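TRNA threonylcarbamoyladenosine dehydratase (Escherichia coli, PDB 4D79) catalyses the ATP-dependent dehydration of threonylcarbamoyladenosine at position 37 of tRNAs to its cyclic form and can accept sulfur from the cysteine desulfurase CsdA in vitro. Local coordinates at residues Asn69-Gln73 with Gly239-Met243; Ile164-Ala170 with Leu199-Phe205. Residue numbers count along the deposited sequence, not the author numbering.

Interaction 1: Asn69-Gln73 with Gly239-Met243; sequences NTNRQ and GAATM. With ATP (adenosine-5'-triphosphate), chain K.
Residues 69-73 form a turn in the loop between strand 56-60 and helix 85-96; Arg72 N donates to Asn69 O (3.1 Å), and Arg72 leaves the turn at phi/psi -152/9. Facing it is the extended pair Ala240-Ala241, which enters helix 242-266 with Ala241 at the N-cap. The nearest CA atoms are those of Arg72 and Thr242, 4.2 Å apart. Asn71 O is the hub: it accepts from Thr242 OG1 (2.8 Å, chi1 m), weakly from Thr242 N (3.3 Å), and from a water 2.8 Å away, which accepts from Thr242 N at 2.9 Å. Asn71, chi1 p, spends both ends of its amide: ND2 donates to Ala240 O (2.9 Å), OD1 accepts from Arg72 NH1 (2.9 Å). Arg72 CD packs on Ala240 CB at 3.7 Å. Arg72, chi1 p with chi2 and chi3 t, donates from NH2 to ATP O3A (2.6 Å) and weakly from NE to O2A (3.4 Å). Gln73 NE2 reaches ATP O2B at 3.0 Å; Gln73 OE1 accepts from Lys85 NZ, also hydrogen-bonded to ATP. Asn69, Arg72 and Gln73 line the ATP pocket of this HesA/MoeB/ThiF-family enzyme. Through Asn71 the bonds connect the helix start to that pocket, consistent with holding Arg72 against the phosphates.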
loop_
_atom_site.group_PDB
_atom_site.type_symbol
_atom_site.label_atom_id
_atom_site.label_comp_id
_atom_site.label_asym_id
_atom_site.label_seq_id
_atom_site.Cartn_x
_atom_site.Cartn_y
_atom_site.Cartn_z
ATOM N N ASN B 69 -0.032 11.783 -12.320
ATOM C CA ASN B 69 0.193 11.162 -11.012
ATOM C C ASN B 69 -0.810 10.053 -10.680
ATOM O O ASN B 69 -0.606 9.326 -9.698
ATOM C CB ASN B 69 0.093 12.170 -9.857
ATOM C CG ASN B 69 1.079 13.335 -9.935
ATOM O OD1 ASN B 69 0.856 14.334 -9.259
ATOM N ND2 ASN B 69 2.148 13.220 -10.717
ATOM N N THR B 70 -1.870 9.910 -11.462
ATOM C CA THR B 70 -3.004 9.066 -11.107
ATOM C C THR B 70 -2.611 7.616 -10.896
ATOM O O THR B 70 -3.226 6.927 -10.079
ATOM C CB THR B 70 -4.050 9.195 -12.205
ATOM O OG1 THR B 70 -4.497 10.555 -12.230
ATOM C CG2 THR B 70 -5.219 8.257 -11.991
ATOM N N ASN B 71 -1.603 7.129 -11.620
ATOM C CA ASN B 71 -1.273 5.724 -11.515
ATOM C C ASN B 71 -0.631 5.347 -10.198
ATOM O O ASN B 71 -0.548 4.149 -9.926
ATOM C CB ASN B 71 -0.343 5.289 -12.640
ATOM C CG ASN B 71 1.023 5.986 -12.583
ATOM O OD1 ASN B 71 1.108 7.173 -12.291
ATOM N ND2 ASN B 71 2.103 5.223 -12.856
ATOM N N ARG B 72 -0.171 6.310 -9.374
ATOM C CA ARG B 72 0.640 5.915 -8.229
ATOM C C ARG B 72 0.606 6.828 -7.002
ATOM O O ARG B 72 1.390 6.577 -6.093
ATOM C CB ARG B 72 2.107 5.794 -8.681
ATOM C CG ARG B 72 2.694 7.157 -9.033
ATOM C CD ARG B 72 3.835 7.049 -10.006
ATOM N NE ARG B 72 4.561 8.291 -10.207
ATOM C CZ ARG B 72 4.229 9.239 -11.077
ATOM N NH1 ARG B 72 3.156 9.126 -11.835
ATOM N NH2 ARG B 72 4.985 10.313 -11.179
ATOM N N GLN B 73 -0.256 7.847 -6.904
ATOM C CA GLN B 73 -0.248 8.801 -5.800
ATOM C C GLN B 73 -1.650 8.954 -5.212
ATOM O O GLN B 73 -2.632 9.155 -5.936
ATOM C CB GLN B 73 0.324 10.163 -6.265
ATOM C CG GLN B 73 1.685 9.972 -6.931
ATOM C CD GLN B 73 2.429 11.254 -7.272
ATOM O OE1 GLN B 73 2.158 12.325 -6.748
ATOM N NE2 GLN B 73 3.409 11.128 -8.128
ATOM N N GLY B 239 8.062 3.450 -15.904
ATOM C CA GLY B 239 6.702 3.410 -15.432
ATOM C C GLY B 239 6.649 3.100 -13.946
ATOM O O GLY B 239 7.655 2.829 -13.303
ATOM N N ALA B 240 5.441 3.063 -13.410
ATOM C CA ALA B 240 5.303 2.780 -11.989
ATOM C C ALA B 240 3.911 2.248 -11.716
ATOM O O ALA B 240 2.993 2.482 -12.493
ATOM C CB ALA B 240 5.563 4.033 -11.156
ATOM N N ALA B 241 3.762 1.552 -10.587
ATOM C CA ALA B 241 2.450 1.065 -10.165
ATOM C C ALA B 241 2.230 1.332 -8.678
ATOM O O ALA B 241 3.150 1.175 -7.873
ATOM C CB ALA B 241 2.297 -0.424 -10.456
ATOM N N THR B 242 0.986 1.691 -8.330
ATOM C CA THR B 242 0.590 1.892 -6.936
ATOM C C THR B 242 1.039 0.739 -6.052
ATOM O O THR B 242 1.547 0.952 -4.942
ATOM C CB THR B 242 -0.934 2.055 -6.839
ATOM O OG1 THR B 242 -1.279 3.340 -7.373
ATOM C CG2 THR B 242 -1.399 1.969 -5.363
ATOM N N MET B 243 0.828 -0.501 -6.520
ATOM C CA MET B 243 1.065 -1.658 -5.668
ATOM C C MET B 243 2.500 -1.705 -5.175
ATOM O O MET B 243 2.754 -2.221 -4.081
ATOM C CB MET B 243 0.730 -2.958 -6.421
ATOM C CG MET B 243 -0.735 -3.099 -6.796
ATOM S SD MET B 243 -1.207 -2.179 -8.274
ATOM C CE MET B 243 -0.355 -3.154 -9.524
HETATM P PG ATP K . 6.541 13.752 -12.173
HETATM O O1G ATP K . 6.107 13.154 -13.489
HETATM O O2G ATP K . 5.703 14.920 -11.710
HETATM O O3G ATP K . 8.035 13.931 -12.045
HETATM P PB ATP K . 6.555 12.669 -9.548
HETATM O O1B ATP K . 7.964 13.193 -9.380
HETATM O O2B ATP K . 5.388 13.246 -8.766
HETATM O O3B ATP K . 6.185 12.595 -11.115
HETATM P PA ATP K . 7.288 10.452 -7.974
HETATM O O1A ATP K . 8.736 10.223 -8.396
HETATM O O2A ATP K . 6.441 9.264 -7.605
HETATM O O3A ATP K . 6.560 11.096 -9.245
HETATM O "O5'" ATP K . 7.192 11.577 -6.803
HETATM C "C5'" ATP K . 8.328 12.239 -6.215
HETATM C "C4'" ATP K . 8.004 13.404 -5.269
HETATM O "O4'" ATP K . 9.171 13.880 -4.527
HETATM C "C3'" ATP K . 7.459 14.618 -6.014
HETATM O "O3'" ATP K . 6.180 15.028 -5.504
HETATM C "C2'" ATP K . 8.496 15.698 -5.770
HETATM O "O2'" ATP K . 7.929 16.999 -5.751
HETATM C "C1'" ATP K . 9.114 15.329 -4.431
HETATM N N9 ATP K . 10.395 16.073 -4.213
HETATM C C8 ATP K . 11.397 16.104 -5.129
HETATM N N7 ATP K . 12.449 16.859 -4.717
HETATM C C5 ATP K . 12.123 17.337 -3.513
HETATM C C6 ATP K . 12.818 18.188 -2.541
HETATM N N6 ATP K . 14.031 18.659 -2.841
HETATM N N1 ATP K . 12.214 18.502 -1.393
HETATM C C2 ATP K . 10.971 18.046 -1.113
HETATM N N3 ATP K . 10.272 17.257 -1.959
HETATM C C4 ATP K . 10.777 16.850 -3.167
HETATM O O HOH W 1 -0.915 1.401 -10.511
#

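Interaction 2: Ile164-Ala170 with Leu199-Phe205; sequences IQVTDLA and LGVDCVF
One carboxylate, that of Asp168, accepts from three successive backbone amides, Leu199, Gly200 and Val201, where an antiparallel strand pair ends. The pair, 164-168 with 202-205, closes one end of the chain's Rossmann-like mixed sheet, 164-168 being outermost; 202-206 also pairs with 149-152. The strand axes approach to 4.5 Å, with 145° between their N-to-C directions. Gln165-Phe205 and Thr167-Cys203 are hydrogen-bonded pairs: Gln165 N to Phe205 O 2.8 Å and Phe205 N to Gln165 O 3.0 Å; Thr167 N to Cys203 O 3.0 Å and Cys203 N to Thr167 O 2.7 Å. Val166-Val204 (CA-CA 4.5 Å) and Asp168-Asp202 (4.8 Å) are non-hydrogen-bonded. Ile164 CG2 meets Val204 CG1 at 3.5 Å on the Val166 face, covered by helix 242-266; on the other face Phe205 CE1 (chi1 p) lies 3.6 Å from Gln165 CG. Leu169 CD1 sits 3.9 Å from Cys203 SG, against helix 176-189, while Leu169 N donates to Val201 O (2.8 Å). Asp168 OD2, chi1 t, takes Leu199 N (2.8 Å) and, in an Asx turn, Ala170 N (2.9 Å). Gly200 N, at positive phi, donates weakly to Asp168 OD1 (2.9 Å) and Val201 N to the same oxygen (3.3 Å). Asp202 OD2 binds His255, and a water bridges Asp202 OD1 (3.0 Å) to Asp168 OD1 (2.7 Å).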
loop_
_atom_site.group_PDB
_atom_site.type_symbol
_atom_site.label_atom_id
_atom_site.label_comp_id
_atom_site.label_asym_id
_atom_site.label_seq_id
_atom_site.Cartn_x
_atom_site.Cartn_y
_atom_site.Cartn_z
ATOM N N ILE B 164 10.292 -6.119 -1.955
ATOM C CA ILE B 164 10.722 -4.902 -1.267
ATOM C C ILE B 164 11.278 -5.266 0.102
ATOM O O ILE B 164 10.716 -6.088 0.817
ATOM C CB ILE B 164 9.536 -3.921 -1.163
ATOM C CG1 ILE B 164 9.013 -3.601 -2.556
ATOM C CG2 ILE B 164 9.879 -2.680 -0.342
ATOM C CD1 ILE B 164 7.674 -2.878 -2.596
ATOM N N GLN B 165 12.380 -4.640 0.476
ATOM C CA GLN B 165 13.025 -4.911 1.747
ATOM C C GLN B 165 13.853 -3.686 2.132
ATOM O O GLN B 165 13.930 -2.698 1.396
ATOM C CB GLN B 165 13.852 -6.197 1.690
ATOM C CG GLN B 165 14.663 -6.344 0.464
ATOM C CD GLN B 165 15.216 -7.742 0.293
ATOM O OE1 GLN B 165 16.115 -8.152 1.012
ATOM N NE2 GLN B 165 14.636 -8.499 -0.635
ATOM N N VAL B 166 14.467 -3.757 3.309
ATOM C CA VAL B 166 15.244 -2.663 3.884
ATOM C C VAL B 166 16.669 -3.149 4.096
ATOM O O VAL B 166 16.884 -4.201 4.708
ATOM C CB VAL B 166 14.649 -2.172 5.224
ATOM C CG1 VAL B 166 15.384 -0.916 5.697
ATOM C CG2 VAL B 166 13.169 -1.891 5.097
ATOM N N THR B 167 17.642 -2.364 3.631
ATOM C CA THR B 167 19.036 -2.689 3.857
ATOM C C THR B 167 19.844 -1.384 3.910
ATOM O O THR B 167 19.329 -0.279 3.701
ATOM C CB THR B 167 19.544 -3.648 2.758
ATOM O OG1 THR B 167 20.760 -4.283 3.167
ATOM C CG2 THR B 167 19.784 -2.928 1.464
ATOM N N ASP B 168 21.127 -1.521 4.188
ATOM C CA ASP B 168 21.992 -0.356 4.179
ATOM C C ASP B 168 22.123 0.162 2.756
ATOM O O ASP B 168 22.241 -0.620 1.805
ATOM C CB ASP B 168 23.364 -0.694 4.720
ATOM C CG ASP B 168 24.234 0.537 4.879
ATOM O OD1 ASP B 168 24.133 1.188 5.948
ATOM O OD2 ASP B 168 25.001 0.876 3.942
ATOM N N LEU B 169 22.113 1.491 2.627
ATOM C CA LEU B 169 22.148 2.138 1.314
ATOM C C LEU B 169 23.304 1.639 0.469
ATOM O O LEU B 169 23.182 1.572 -0.759
ATOM C CB LEU B 169 22.206 3.666 1.483
ATOM C CG LEU B 169 22.356 4.510 0.200
ATOM C CD1 LEU B 169 21.189 4.256 -0.774
ATOM C CD2 LEU B 169 22.483 6.028 0.564
ATOM N N ALA B 170 24.416 1.251 1.101
ATOM C CA ALA B 170 25.561 0.732 0.359
ATOM C C ALA B 170 25.278 -0.572 -0.370
ATOM O O ALA B 170 26.040 -0.918 -1.291
ATOM C CB ALA B 170 26.746 0.485 1.281
ATOM N N LEU B 199 27.146 2.546 4.741
ATOM C CA LEU B 199 26.994 3.985 4.854
ATOM C C LEU B 199 26.267 4.421 6.121
ATOM O O LEU B 199 26.262 5.620 6.436
ATOM C CB LEU B 199 26.239 4.515 3.641
ATOM C CG LEU B 199 27.038 4.527 2.341
ATOM C CD1 LEU B 199 26.134 4.744 1.100
ATOM C CD2 LEU B 199 28.159 5.585 2.385
ATOM N N GLY B 200 25.670 3.495 6.861
ATOM C CA GLY B 200 24.884 3.873 8.021
ATOM C C GLY B 200 23.615 4.600 7.646
ATOM O O GLY B 200 23.211 5.535 8.338
ATOM N N VAL B 201 22.994 4.220 6.537
ATOM C CA VAL B 201 21.732 4.804 6.093
ATOM C C VAL B 201 20.800 3.655 5.689
ATOM O O VAL B 201 21.152 2.840 4.833
ATOM C CB VAL B 201 21.922 5.773 4.910
ATOM C CG1 VAL B 201 20.581 6.334 4.465
ATOM C CG2 VAL B 201 22.887 6.944 5.250
ATOM N N ASP B 202 19.598 3.619 6.257
ATOM C CA ASP B 202 18.638 2.546 5.992
ATOM C C ASP B 202 17.867 2.896 4.733
ATOM O O ASP B 202 17.346 4.007 4.616
ATOM C CB ASP B 202 17.615 2.325 7.116
ATOM C CG ASP B 202 18.224 1.857 8.421
ATOM O OD1 ASP B 202 19.370 1.368 8.419
ATOM O OD2 ASP B 202 17.524 1.955 9.478
ATOM N N CYS B 203 17.747 1.936 3.814
ATOM C CA CYS B 203 17.187 2.210 2.496
ATOM C C CYS B 203 16.174 1.134 2.092
ATOM O O CYS B 203 16.492 -0.058 2.098
ATOM C CB CYS B 203 18.284 2.287 1.447
ATOM S SG CYS B 203 17.641 2.855 -0.155
ATOM N N VAL B 204 14.972 1.564 1.710
ATOM C CA VAL B 204 13.983 0.659 1.141
ATOM C C VAL B 204 14.284 0.487 -0.351
ATOM O O VAL B 204 14.425 1.467 -1.089
ATOM C CB VAL B 204 12.562 1.204 1.333
ATOM C CG1 VAL B 204 11.524 0.186 0.761
ATOM C CG2 VAL B 204 12.269 1.533 2.816
ATOM N N PHE B 205 14.393 -0.753 -0.792
ATOM C CA PHE B 205 14.669 -1.073 -2.186
ATOM C C PHE B 205 14.000 -2.402 -2.499
ATOM O O PHE B 205 13.373 -3.011 -1.638
ATOM C CB PHE B 205 16.185 -1.153 -2.447
ATOM C CG PHE B 205 16.768 -2.454 -2.022
ATOM C CD1 PHE B 205 16.852 -2.774 -0.685
ATOM C CD2 PHE B 205 17.209 -3.376 -2.950
ATOM C CE1 PHE B 205 17.345 -4.017 -0.267
ATOM C CE2 PHE B 205 17.710 -4.612 -2.533
ATOM C CZ PHE B 205 17.771 -4.930 -1.203
HETATM O O HOH W 2 22.236 0.749 7.776
#

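Helix 242-266 ties the two contacts together: its first turn belongs to interaction 1, and farther along it covers Ile164 and Val166 of interaction 2. Their centres lie 22 Å apart, and the nearest atoms, about 5 Å apart, do not touch. Interaction 1 is small (212 Å²) yet buried, joining loop to helix start beside ATP and the second subunit through side-chain-to-backbone bonds. Interaction 2 buries 716 Å² and is only partly buried; regular backbone pairing dominates at the edge of the sheet, with one apolar face under helix 242-266. Both nevertheless use a polar side chain, Asn71 or Asp168, to satisfy backbone groups where regular structure starts or stops.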